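Local structure of actin-related protein 8 (4FO0) at residues I18-G23 and Y199-L204; D34-S39 and A554-A559; L27-A32 and K187-P192; I180-I185 and M223-S228. The protein binds ATP with low basal ATPase activity, does not polymerise, and is a proposed core component of the INO80 chromatin-remodelling complex. One frame throughout, in Å; residues are numbered along the deposited sequence.

Contact 1 of 4, residues I18-G23 and Y199-L204. With ATP (adenosine-5'-triphosphate), chain C.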
# COMPACT_ATOMS: atom_id res chain seq x y z
N ILE A 18 -10.55 11.82 -15.30
CA ILE A 18 -9.31 11.34 -14.67
C ILE A 18 -9.60 10.61 -13.36
O ILE A 18 -10.27 11.15 -12.48
CB ILE A 18 -8.34 12.48 -14.35
CG1 ILE A 18 -7.92 13.22 -15.62
CG2 ILE A 18 -7.11 11.91 -13.68
CD1 ILE A 18 -7.21 12.36 -16.59
N VAL A 19 -9.11 9.38 -13.25
CA VAL A 19 -9.30 8.60 -12.03
C VAL A 19 -8.03 8.61 -11.18
O VAL A 19 -6.94 8.26 -11.65
CB VAL A 19 -9.75 7.17 -12.33
CG1 VAL A 19 -9.84 6.35 -11.06
CG2 VAL A 19 -11.10 7.20 -13.04
N ILE A 20 -8.18 9.05 -9.93
CA ILE A 20 -7.02 9.25 -9.06
C ILE A 20 -7.06 8.42 -7.78
O ILE A 20 -7.94 8.58 -6.93
CB ILE A 20 -6.86 10.72 -8.68
CG1 ILE A 20 -6.91 11.57 -9.95
CG2 ILE A 20 -5.56 10.93 -7.90
CD1 ILE A 20 -6.90 13.06 -9.68
N HIS A 21 -6.09 7.52 -7.66
CA HIS A 21 -5.99 6.69 -6.48
C HIS A 21 -4.64 6.90 -5.80
O HIS A 21 -3.64 6.28 -6.17
CB HIS A 21 -6.13 5.22 -6.84
CG HIS A 21 -6.26 4.33 -5.65
ND1 HIS A 21 -6.16 2.96 -5.73
CD2 HIS A 21 -6.50 4.61 -4.35
CE1 HIS A 21 -6.33 2.43 -4.53
NE2 HIS A 21 -6.53 3.42 -3.67
N PRO A 22 -4.62 7.77 -4.80
CA PRO A 22 -3.41 8.08 -4.02
C PRO A 22 -3.06 6.91 -3.10
O PRO A 22 -3.93 6.14 -2.72
CB PRO A 22 -3.84 9.28 -3.18
CG PRO A 22 -5.22 9.68 -3.68
CD PRO A 22 -5.81 8.46 -4.28
N GLY A 23 -1.78 6.78 -2.77
CA GLY A 23 -1.31 5.78 -1.83
C GLY A 23 -0.13 6.34 -1.05
O GLY A 23 0.48 7.35 -1.44
N TYR A 199 -12.01 18.46 -18.20
CA TYR A 199 -11.99 17.17 -17.52
C TYR A 199 -12.75 17.15 -16.21
O TYR A 199 -12.94 18.18 -15.56
CB TYR A 199 -10.56 16.71 -17.26
CG TYR A 199 -9.83 16.29 -18.50
CD1 TYR A 199 -9.71 14.95 -18.84
CD2 TYR A 199 -9.29 17.24 -19.35
CE1 TYR A 199 -9.03 14.56 -19.98
CE2 TYR A 199 -8.62 16.86 -20.50
CZ TYR A 199 -8.49 15.53 -20.82
OH TYR A 199 -7.81 15.17 -21.98
N ARG A 200 -13.17 15.95 -15.84
CA ARG A 200 -13.71 15.68 -14.53
C ARG A 200 -12.83 14.65 -13.85
O ARG A 200 -12.02 13.98 -14.49
CB ARG A 200 -15.14 15.15 -14.63
CG ARG A 200 -16.15 16.25 -14.81
CD ARG A 200 -17.52 15.67 -15.06
NE ARG A 200 -17.50 14.79 -16.22
CZ ARG A 200 -18.54 14.08 -16.64
NH1 ARG A 200 -19.69 14.16 -15.98
NH2 ARG A 200 -18.43 13.30 -17.70
N CYS A 201 -13.01 14.53 -12.54
CA CYS A 201 -12.14 13.71 -11.72
C CYS A 201 -12.89 12.73 -10.81
O CYS A 201 -13.85 13.09 -10.14
CB CYS A 201 -11.27 14.62 -10.86
SG CYS A 201 -10.29 13.74 -9.66
N ILE A 202 -12.43 11.49 -10.79
CA ILE A 202 -12.86 10.58 -9.76
C ILE A 202 -11.73 10.39 -8.75
O ILE A 202 -10.67 9.87 -9.08
CB ILE A 202 -13.21 9.23 -10.34
CG1 ILE A 202 -14.28 9.40 -11.44
CG2 ILE A 202 -13.61 8.28 -9.22
CD1 ILE A 202 -15.59 8.72 -11.15
N LEU A 203 -11.98 10.83 -7.52
CA LEU A 203 -11.01 10.71 -6.44
C LEU A 203 -11.35 9.58 -5.47
O LEU A 203 -12.39 9.61 -4.79
CB LEU A 203 -10.92 12.02 -5.66
CG LEU A 203 -9.95 12.03 -4.45
CD1 LEU A 203 -8.53 11.69 -4.87
CD2 LEU A 203 -9.96 13.37 -3.73
N LEU A 204 -10.47 8.59 -5.39
CA LEU A 204 -10.65 7.52 -4.42
C LEU A 204 -10.07 7.95 -3.08
O LEU A 204 -8.99 8.52 -3.02
CB LEU A 204 -9.91 6.27 -4.87
CG LEU A 204 -10.67 5.29 -5.73
CD1 LEU A 204 -11.19 5.95 -6.99
CD2 LEU A 204 -9.73 4.14 -6.05
PG ATP C . -1.07 2.26 1.31
O1G ATP C . -2.25 1.56 0.70
O2G ATP C . -1.18 3.77 1.38
O3G ATP C . -0.53 1.65 2.58
PB ATP C . 0.03 1.91 -1.36
O1B ATP C . 1.21 2.70 -1.85
O2B ATP C . -1.38 2.07 -1.92
O3B ATP C . 0.10 2.02 0.24
PA ATP C . 0.30 -0.60 -2.69
O1A ATP C . 1.04 0.05 -3.83
O2A ATP C . -1.11 -1.12 -2.85
O3A ATP C . 0.43 0.36 -1.42
O5' ATP C . 1.21 -1.81 -2.19
C5' ATP C . 2.58 -1.55 -1.96
C4' ATP C . 3.18 -2.73 -1.24
O4' ATP C . 2.99 -3.87 -2.07
C3' ATP C . 4.68 -2.60 -1.02
O3' ATP C . 4.99 -2.90 0.34
C2' ATP C . 5.28 -3.64 -1.94
O2' ATP C . 6.48 -4.20 -1.43
C1' ATP C . 4.17 -4.66 -1.97
N9 ATP C . 4.35 -5.60 -3.08
C8 ATP C . 4.30 -5.31 -4.39
N7 ATP C . 4.52 -6.41 -5.14
C5 ATP C . 4.72 -7.43 -4.29
C6 ATP C . 5.01 -8.87 -4.43
N6 ATP C . 5.13 -9.42 -5.67
N1 ATP C . 5.15 -9.59 -3.29
C2 ATP C . 5.03 -9.04 -2.06
N3 ATP C . 4.78 -7.73 -1.87
C4 ATP C . 4.61 -6.90 -2.93

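Contact 2 of 4, residues D34-S39 and A554-A559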
# COMPACT_ATOMS: atom_id res chain seq x y z
N ASP A 34 -8.08 4.42 -19.94
CA ASP A 34 -6.81 3.70 -19.90
C ASP A 34 -7.04 2.30 -19.32
O ASP A 34 -7.89 2.10 -18.44
CB ASP A 34 -5.73 4.48 -19.14
CG ASP A 34 -5.39 5.82 -19.82
OD1 ASP A 34 -5.55 5.93 -21.05
OD2 ASP A 34 -4.94 6.77 -19.12
N THR A 35 -6.34 1.31 -19.85
CA THR A 35 -6.49 -0.04 -19.36
C THR A 35 -5.67 -0.20 -18.09
O THR A 35 -6.15 -0.72 -17.07
CB THR A 35 -6.05 -1.06 -20.40
OG1 THR A 35 -6.37 -0.55 -21.71
CG2 THR A 35 -6.77 -2.39 -20.17
N LEU A 36 -4.42 0.25 -18.17
CA LEU A 36 -3.58 0.42 -16.99
C LEU A 36 -3.40 1.90 -16.68
O LEU A 36 -3.18 2.72 -17.58
CB LEU A 36 -2.21 -0.19 -17.23
CG LEU A 36 -2.24 -1.67 -17.54
CD1 LEU A 36 -0.82 -2.15 -17.75
CD2 LEU A 36 -2.94 -2.44 -16.42
N PRO A 37 -3.49 2.26 -15.39
CA PRO A 37 -3.15 3.61 -14.95
C PRO A 37 -1.64 3.76 -14.89
O PRO A 37 -0.94 2.76 -14.78
CB PRO A 37 -3.70 3.65 -13.53
CG PRO A 37 -3.53 2.23 -13.05
CD PRO A 37 -3.86 1.38 -14.26
N ALA A 38 -1.15 4.99 -14.93
CA ALA A 38 0.24 5.24 -14.58
C ALA A 38 0.45 5.04 -13.08
O ALA A 38 -0.45 5.31 -12.26
CB ALA A 38 0.66 6.62 -14.99
N SER A 39 1.62 4.54 -12.73
CA SER A 39 1.98 4.28 -11.34
C SER A 39 3.21 5.09 -11.02
O SER A 39 4.27 4.90 -11.62
CB SER A 39 2.28 2.79 -11.12
OG SER A 39 1.08 2.04 -10.93
N ALA A 554 -8.84 -1.42 -7.29
CA ALA A 554 -9.61 -0.28 -6.83
C ALA A 554 -9.60 0.83 -7.88
O ALA A 554 -10.64 1.41 -8.22
CB ALA A 554 -9.08 0.22 -5.52
N TRP A 555 -8.42 1.12 -8.41
CA TRP A 555 -8.34 2.11 -9.46
C TRP A 555 -9.28 1.70 -10.61
O TRP A 555 -10.06 2.51 -11.10
CB TRP A 555 -6.90 2.33 -9.95
CG TRP A 555 -6.86 3.38 -10.99
CD1 TRP A 555 -6.68 4.73 -10.80
CD2 TRP A 555 -7.10 3.21 -12.39
NE1 TRP A 555 -6.76 5.39 -12.00
CE2 TRP A 555 -7.02 4.48 -12.99
CE3 TRP A 555 -7.36 2.09 -13.20
CZ2 TRP A 555 -7.18 4.66 -14.37
CZ3 TRP A 555 -7.53 2.28 -14.55
CH2 TRP A 555 -7.44 3.55 -15.13
N LYS A 556 -9.22 0.44 -11.03
CA LYS A 556 -10.09 -0.00 -12.12
C LYS A 556 -11.56 0.19 -11.76
O LYS A 556 -12.36 0.62 -12.60
CB LYS A 556 -9.78 -1.44 -12.52
CG LYS A 556 -8.59 -1.50 -13.45
CD LYS A 556 -8.14 -2.91 -13.85
CE LYS A 556 -7.11 -2.80 -14.99
NZ LYS A 556 -6.60 -4.09 -15.52
N GLY A 557 -11.90 -0.11 -10.52
CA GLY A 557 -13.23 0.16 -10.03
C GLY A 557 -13.64 1.62 -10.14
O GLY A 557 -14.80 1.93 -10.36
N GLY A 558 -12.67 2.51 -9.97
CA GLY A 558 -12.94 3.94 -10.08
C GLY A 558 -13.36 4.30 -11.49
O GLY A 558 -14.33 5.03 -11.70
N ALA A 559 -12.62 3.79 -12.47
CA ALA A 559 -12.97 3.98 -13.87
C ALA A 559 -14.37 3.43 -14.15
O ALA A 559 -15.22 4.10 -14.73
CB ALA A 559 -11.95 3.31 -14.76

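Contact 3 of 4, residues L27-A32 and K187-P192. With ATP (adenosine-5'-triphosphate), chain C.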
# COMPACT_ATOMS: atom_id res chain seq x y z
N LEU A 27 1.13 6.56 -6.24
CA LEU A 27 -0.03 7.18 -6.85
C LEU A 27 -0.44 6.38 -8.10
O LEU A 27 0.38 6.02 -8.94
CB LEU A 27 0.28 8.63 -7.22
CG LEU A 27 -0.75 9.28 -8.17
CD1 LEU A 27 -2.13 9.39 -7.52
CD2 LEU A 27 -0.25 10.64 -8.62
N ARG A 28 -1.71 6.07 -8.22
CA ARG A 28 -2.19 5.43 -9.44
C ARG A 28 -3.17 6.38 -10.10
O ARG A 28 -4.18 6.79 -9.51
CB ARG A 28 -2.77 4.03 -9.16
CG ARG A 28 -1.65 3.00 -9.16
CD ARG A 28 -1.98 1.69 -8.48
NE ARG A 28 -1.71 1.74 -7.05
CZ ARG A 28 -0.70 1.12 -6.44
NH1 ARG A 28 0.19 0.40 -7.11
NH2 ARG A 28 -0.57 1.23 -5.12
N ILE A 29 -2.84 6.78 -11.32
CA ILE A 29 -3.60 7.84 -11.97
C ILE A 29 -3.72 7.59 -13.48
O ILE A 29 -2.79 7.09 -14.11
CB ILE A 29 -2.97 9.21 -11.67
CG1 ILE A 29 -3.79 10.34 -12.27
CG2 ILE A 29 -1.53 9.28 -12.19
CD1 ILE A 29 -3.39 11.70 -11.75
N GLY A 30 -4.88 7.92 -14.06
CA GLY A 30 -5.09 7.72 -15.48
C GLY A 30 -6.47 8.14 -15.94
O GLY A 30 -7.32 8.48 -15.12
N ARG A 31 -6.69 8.13 -17.26
CA ARG A 31 -8.04 8.34 -17.81
C ARG A 31 -8.88 7.10 -17.54
O ARG A 31 -8.37 5.97 -17.54
CB ARG A 31 -7.99 8.55 -19.32
CG ARG A 31 -7.20 9.74 -19.78
CD ARG A 31 -7.00 9.67 -21.27
NE ARG A 31 -5.95 10.59 -21.72
CZ ARG A 31 -6.17 11.81 -22.20
NH1 ARG A 31 -7.41 12.28 -22.29
NH2 ARG A 31 -5.15 12.56 -22.58
N ALA A 32 -10.17 7.30 -17.33
CA ALA A 32 -11.08 6.17 -17.13
C ALA A 32 -11.06 5.18 -18.31
O ALA A 32 -11.51 4.05 -18.18
CB ALA A 32 -12.49 6.68 -16.86
N LYS A 187 2.89 14.87 -17.70
CA LYS A 187 3.98 14.01 -18.17
C LYS A 187 3.56 12.62 -18.64
O LYS A 187 4.10 12.11 -19.61
CB LYS A 187 5.05 13.88 -17.09
CG LYS A 187 6.22 13.01 -17.48
CD LYS A 187 7.50 13.83 -17.58
CE LYS A 187 8.73 12.96 -17.41
NZ LYS A 187 8.63 12.14 -16.17
N TYR A 188 2.61 12.01 -17.95
CA TYR A 188 2.26 10.63 -18.28
C TYR A 188 0.94 10.53 -19.02
O TYR A 188 0.78 9.70 -19.91
CB TYR A 188 2.28 9.74 -17.03
CG TYR A 188 3.64 9.76 -16.37
CD1 TYR A 188 3.98 10.74 -15.45
CD2 TYR A 188 4.60 8.81 -16.71
CE1 TYR A 188 5.23 10.77 -14.87
CE2 TYR A 188 5.86 8.84 -16.13
CZ TYR A 188 6.17 9.82 -15.21
OH TYR A 188 7.41 9.86 -14.63
N LEU A 189 0.00 11.40 -18.68
CA LEU A 189 -1.27 11.40 -19.36
C LEU A 189 -1.13 12.36 -20.53
O LEU A 189 -1.99 12.42 -21.40
CB LEU A 189 -2.38 11.86 -18.42
CG LEU A 189 -2.47 11.18 -17.05
CD1 LEU A 189 -3.87 11.34 -16.49
CD2 LEU A 189 -2.07 9.70 -17.09
N GLU A 190 -0.04 13.11 -20.53
CA GLU A 190 0.20 14.11 -21.56
C GLU A 190 -1.01 15.01 -21.75
O GLU A 190 -1.49 15.21 -22.86
CB GLU A 190 0.58 13.43 -22.86
CG GLU A 190 1.88 12.64 -22.74
CD GLU A 190 2.31 12.01 -24.05
OE1 GLU A 190 1.55 12.13 -25.04
OE2 GLU A 190 3.40 11.40 -24.10
N ILE A 191 -1.49 15.57 -20.65
CA ILE A 191 -2.60 16.50 -20.68
C ILE A 191 -2.13 17.82 -20.12
O ILE A 191 -1.77 17.90 -18.95
CB ILE A 191 -3.75 15.99 -19.82
CG1 ILE A 191 -4.26 14.66 -20.39
CG2 ILE A 191 -4.87 17.02 -19.74
CD1 ILE A 191 -5.39 14.09 -19.60
N PRO A 192 -2.11 18.87 -20.96
CA PRO A 192 -1.71 20.20 -20.51
C PRO A 192 -2.64 20.69 -19.42
O PRO A 192 -3.85 20.48 -19.50
CB PRO A 192 -1.88 21.07 -21.77
CG PRO A 192 -1.82 20.10 -22.90
CD PRO A 192 -2.43 18.83 -22.39
PG ATP C . -1.07 2.26 1.31
O1G ATP C . -2.25 1.56 0.70
O2G ATP C . -1.18 3.77 1.38
O3G ATP C . -0.53 1.65 2.58
PB ATP C . 0.03 1.91 -1.36
O1B ATP C . 1.21 2.70 -1.85
O2B ATP C . -1.38 2.07 -1.92
O3B ATP C . 0.10 2.02 0.24
PA ATP C . 0.30 -0.60 -2.69
O1A ATP C . 1.04 0.05 -3.83
O2A ATP C . -1.11 -1.12 -2.85
O3A ATP C . 0.43 0.36 -1.42
O5' ATP C . 1.21 -1.81 -2.19
C5' ATP C . 2.58 -1.55 -1.96
C4' ATP C . 3.18 -2.73 -1.24
O4' ATP C . 2.99 -3.87 -2.07
C3' ATP C . 4.68 -2.60 -1.02
O3' ATP C . 4.99 -2.90 0.34
C2' ATP C . 5.28 -3.64 -1.94
O2' ATP C . 6.48 -4.20 -1.43
C1' ATP C . 4.17 -4.66 -1.97
N9 ATP C . 4.35 -5.60 -3.08
C8 ATP C . 4.30 -5.31 -4.39
N7 ATP C . 4.52 -6.41 -5.14
C5 ATP C . 4.72 -7.43 -4.29
C6 ATP C . 5.01 -8.87 -4.43
N6 ATP C . 5.13 -9.42 -5.67
N1 ATP C . 5.15 -9.59 -3.29
C2 ATP C . 5.03 -9.04 -2.06
N3 ATP C . 4.78 -7.73 -1.87
C4 ATP C . 4.61 -6.90 -2.93
O HOH W 1 -3.75 9.54 -21.37

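Contact 4 of 4, residues I180-I185 and M223-S228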
# COMPACT_ATOMS: atom_id res chain seq x y z
N ILE A 180 2.85 17.04 -7.31
CA ILE A 180 2.99 15.66 -7.73
C ILE A 180 1.88 15.24 -8.72
O ILE A 180 2.17 14.67 -9.77
CB ILE A 180 3.03 14.70 -6.53
CG1 ILE A 180 4.24 14.98 -5.65
CG2 ILE A 180 3.07 13.24 -7.00
CD1 ILE A 180 4.24 14.18 -4.35
N TRP A 181 0.63 15.54 -8.38
CA TRP A 181 -0.47 15.16 -9.25
C TRP A 181 -0.46 15.90 -10.57
O TRP A 181 -0.72 15.32 -11.61
CB TRP A 181 -1.83 15.35 -8.56
CG TRP A 181 -2.00 14.41 -7.42
CD1 TRP A 181 -1.05 13.57 -6.92
CD2 TRP A 181 -3.17 14.23 -6.62
NE1 TRP A 181 -1.56 12.87 -5.86
CE2 TRP A 181 -2.86 13.26 -5.64
CE3 TRP A 181 -4.45 14.80 -6.62
CZ2 TRP A 181 -3.78 12.83 -4.69
CZ3 TRP A 181 -5.37 14.37 -5.67
CH2 TRP A 181 -5.03 13.40 -4.72
N SER A 182 -0.14 17.19 -10.54
CA SER A 182 -0.10 17.96 -11.78
C SER A 182 1.01 17.46 -12.70
O SER A 182 0.78 17.27 -13.90
CB SER A 182 0.08 19.43 -11.46
OG SER A 182 -0.92 19.80 -10.53
N HIS A 183 2.19 17.24 -12.15
CA HIS A 183 3.30 16.68 -12.91
C HIS A 183 2.91 15.38 -13.63
O HIS A 183 3.27 15.16 -14.78
CB HIS A 183 4.51 16.45 -12.00
CG HIS A 183 5.66 15.76 -12.67
ND1 HIS A 183 6.55 16.42 -13.49
CD2 HIS A 183 6.05 14.46 -12.66
CE1 HIS A 183 7.45 15.56 -13.94
NE2 HIS A 183 7.17 14.37 -13.46
N ALA A 184 2.16 14.52 -12.95
CA ALA A 184 1.83 13.21 -13.52
C ALA A 184 0.86 13.35 -14.68
O ALA A 184 0.98 12.66 -15.70
CB ALA A 184 1.24 12.32 -12.47
N ILE A 185 -0.09 14.26 -14.53
CA ILE A 185 -1.02 14.56 -15.60
C ILE A 185 -0.36 15.13 -16.87
O ILE A 185 -0.68 14.69 -17.96
CB ILE A 185 -2.14 15.47 -15.10
CG1 ILE A 185 -3.02 14.68 -14.13
CG2 ILE A 185 -2.99 15.96 -16.25
CD1 ILE A 185 -3.69 15.55 -13.13
N MET A 223 -10.67 23.91 -7.37
CA MET A 223 -10.25 25.30 -7.36
C MET A 223 -8.80 25.54 -7.81
O MET A 223 -8.53 26.47 -8.56
CB MET A 223 -10.47 25.93 -5.97
CG MET A 223 -11.93 25.98 -5.50
SD MET A 223 -13.11 26.66 -6.71
CE MET A 223 -13.25 25.27 -7.83
N LYS A 224 -7.87 24.72 -7.35
CA LYS A 224 -6.46 24.96 -7.63
C LYS A 224 -6.01 24.33 -8.95
O LYS A 224 -5.21 24.91 -9.68
CB LYS A 224 -5.59 24.44 -6.49
CG LYS A 224 -5.80 25.13 -5.16
CD LYS A 224 -4.84 26.30 -5.01
CE LYS A 224 -4.97 26.93 -3.63
NZ LYS A 224 -4.79 25.93 -2.54
N MET A 225 -6.50 23.14 -9.25
CA MET A 225 -6.02 22.43 -10.43
C MET A 225 -6.90 22.69 -11.66
O MET A 225 -6.41 22.66 -12.79
CB MET A 225 -5.92 20.93 -10.15
CG MET A 225 -4.68 20.52 -9.39
SD MET A 225 -4.74 18.76 -9.02
CE MET A 225 -3.77 18.07 -10.35
N GLY A 226 -8.19 22.92 -11.44
CA GLY A 226 -9.05 23.38 -12.51
C GLY A 226 -9.96 22.37 -13.17
O GLY A 226 -10.49 22.63 -14.26
N PHE A 227 -10.15 21.21 -12.54
CA PHE A 227 -11.16 20.27 -12.99
C PHE A 227 -12.51 20.93 -12.86
O PHE A 227 -12.70 21.77 -11.99
CB PHE A 227 -11.14 19.04 -12.11
CG PHE A 227 -10.02 18.11 -12.40
CD1 PHE A 227 -10.20 17.05 -13.28
CD2 PHE A 227 -8.79 18.29 -11.79
CE1 PHE A 227 -9.17 16.18 -13.55
CE2 PHE A 227 -7.75 17.42 -12.06
CZ PHE A 227 -7.94 16.36 -12.95
N SER A 228 -13.47 20.54 -13.69
CA SER A 228 -14.76 21.20 -13.68
C SER A 228 -15.70 20.50 -12.73
O SER A 228 -16.64 21.11 -12.20
CB SER A 228 -15.36 21.23 -15.09
OG SER A 228 -15.65 19.93 -15.53

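Contact 1 of 4, residues I18-G23 and Y199-L204
Ile18 to His21 run alongside Cys201 to Leu204 as parallel strands, their axes 4.6 Å apart at closest and inclined by 19°, within the mixed sheet of an actin-fold ATPase domain. Four backbone hydrogen bonds set the register: Ile18 is bonded to Arg200 and Ile202, and Ile20 to Ile202 and Leu204, which puts Ile18 opposite Cys201 and Ile20 opposite Leu203. On one face Val19 and Ile202 lie side by side, CG2 of the valine 4.0 Å from CB of the isoleucine. The other face carries Ile18, Cys201, Ile20 and Leu203; Ile20 CG1 stands beside its backbone N (chi1 -50°) and the chain runs extended to CD1, 3.5 Å from Cys201 SG. Leu204 CD2 lies over a face of the His21 imidazole in a CH-pi contact, 3.6 Å from the ring centroid and 17° off the normal. NE2 of this ring is hydrogen-bonded to Glu235 OE2. An alanine at His21 would probably leave Glu235 without that mate and open a gap beside Leu204 CD2. The strand leads to Gly23 of the ATP pocket, and the His21 side chain lies about 4 Å from the magnesium ion. Beyond His21, Pro22 CD rests 3.4 Å from Leu204 O.

Contact 2 of 4, residues D34-S39 and A554-A559
Pro37 lies flat against one face of the Trp555 indole, the two side chains sliding past each other in opposite directions. Pro37 CB sits over the six-membered ring in a CH-pi contact, 3.6 Å from its centroid and 17° off the normal, while Pro37 CD reaches 3.7 Å from Trp555 CE3. The indole meets the chain at its rim as well: Asp34 O lies in the ring plane, 3.6 Å from Trp555 CH2. Trp555 CG is anti to its backbone N (chi1 -178°), and chi2 of 91° sets the indole face against Pro37. Its NE1 is hydrogen-bonded to Val19 O on strand 17-21, which would restrict the ring's rotation. Lys556, extended beyond CG, takes a separate course; its CE lies 3.1 Å from Thr35 O. Lys556 NZ is 3.7 Å from Thr35 O, without forming a hydrogen bond, and 4.1 Å from Leu36 CD2, those two side chains pointing the same way. No hydrogen bond joins the two segments. Helix 553-563 therefore adheres to this turn of the actin fold through dispersion and CH-pi contact, and the nearby ammonium charge of Lys556 probably adds a weak electrostatic attraction to the Thr35 carbonyl.

Contact 3 of 4, residues L27-A32 and K187-P192
One face of the Arg31 guanidinium is covered by Ile191, whose CD1 stands 3.3 Å above the plane, offset toward the rim, the two side chains reaching toward each other tip to tip. At the edge, near the plane, Arg31 NH2 points to Leu189 O over 3.4 Å, a weak hydrogen bond with an N-H...O angle of 147°. A water accepts from Arg31 NE and has a weak link to the same carbonyl. The remaining nitrogen, NH1, is hydrogen-bonded to Tyr199 OH, its strongest partner, and to Asn15 O, so each of the three nitrogens has a hydrogen-bond partner. An alanine at Arg31 would probably leave Tyr199 OH without this partner and uncover the end of Ile191. The second guanidinium, that of Arg28, presents its edge to ATP: NH2 bonds O1A, although the modelled separation is too short to be trusted in detail. Apolar contact completes the junction. Leu189 sets both methyls against Gly30, which has no side chain, CD1 and CD2 each 4.0 Å from Gly30 CA, and its CD1 lies 4.3 Å from Ile29 CG1. Glu190, with positive phi, marks the turn after helix 170-187. The arrangement packs this turn on the second strand of the N-terminal hairpin 17-31, the phosphate-binding hairpin characteristic of actin-family ATPases, whose strand also carries Arg28 to the nucleotide.

Contact 4 of 4, residues I180-I185 and M223-S228
Met225 supplies the bump of this contact: its terminal methyl CE enters a shallow hollow on helix 170-187, walled by Trp181, Ser182 and Ile185. CE lies 3.8 Å from Trp181 CB on one wall and 3.8 Å from Ile185 CD1 on another. Ser182 OG is 3.3 Å from Met225 CE. The chain runs out straight to SD (chi2 176°) and then bends, chi3 97° swinging CE into the hollow. The floor includes backbone, since Ser182 N is 3.7 Å from Met225 CE. Ser182 OG is nonetheless committed to Glu178 O one turn earlier, so its meeting with the methyl is one of shape. Ile185 crosses Met225 obliquely and is the reverse bump: its CD1 also meets Phe227, touching CZ at 4.3 Å near the plane of the ring, that is, at its edge. Gly226, between Met225 and Phe227, has positive phi (101°), where a CB would jam against the preceding carbonyl O; the chain turns there out of helix 211-225, so that both neighbours face helix 170-187. No hydrogen bond joins the segments, and the fit is mainly one of apolar groups. Trp181 extends the same layer to Leu203, and Phe227 to Cys201, both on strand 200-205. The two helices thus pack together on one face of the sheet, helix 211-225 being the connection in a beta-alpha-beta crossover between parallel strands 200-205 and 229-234 of the actin fold.

How the contacts relate
Contact 1 is the strand pair that the others adjoin, with the centres of contacts 2, 3 and 4 about 9, 10 and 10 Å from its own. Strand 26-31 of contact 3 pairs antiparallel with strand 17-21, Val19 N lying 2.7 Å from Gly30 O. The helices lie on different faces: that of contact 2 on the side of Val19, those of contact 4 on the side of Ile18 and Ile20. Accordingly contacts 2 and 4 do not touch; their centres are about 17 Å apart and their nearest atoms about 6 Å. Contact 3 uses the loop that follows helix 170-187 of contact 4, Ile191 N lying 2.9 Å from Ile185 O. Contacts 1 and 3 touch ATP, whereas the Trp181 side chain stays about 11 Å away.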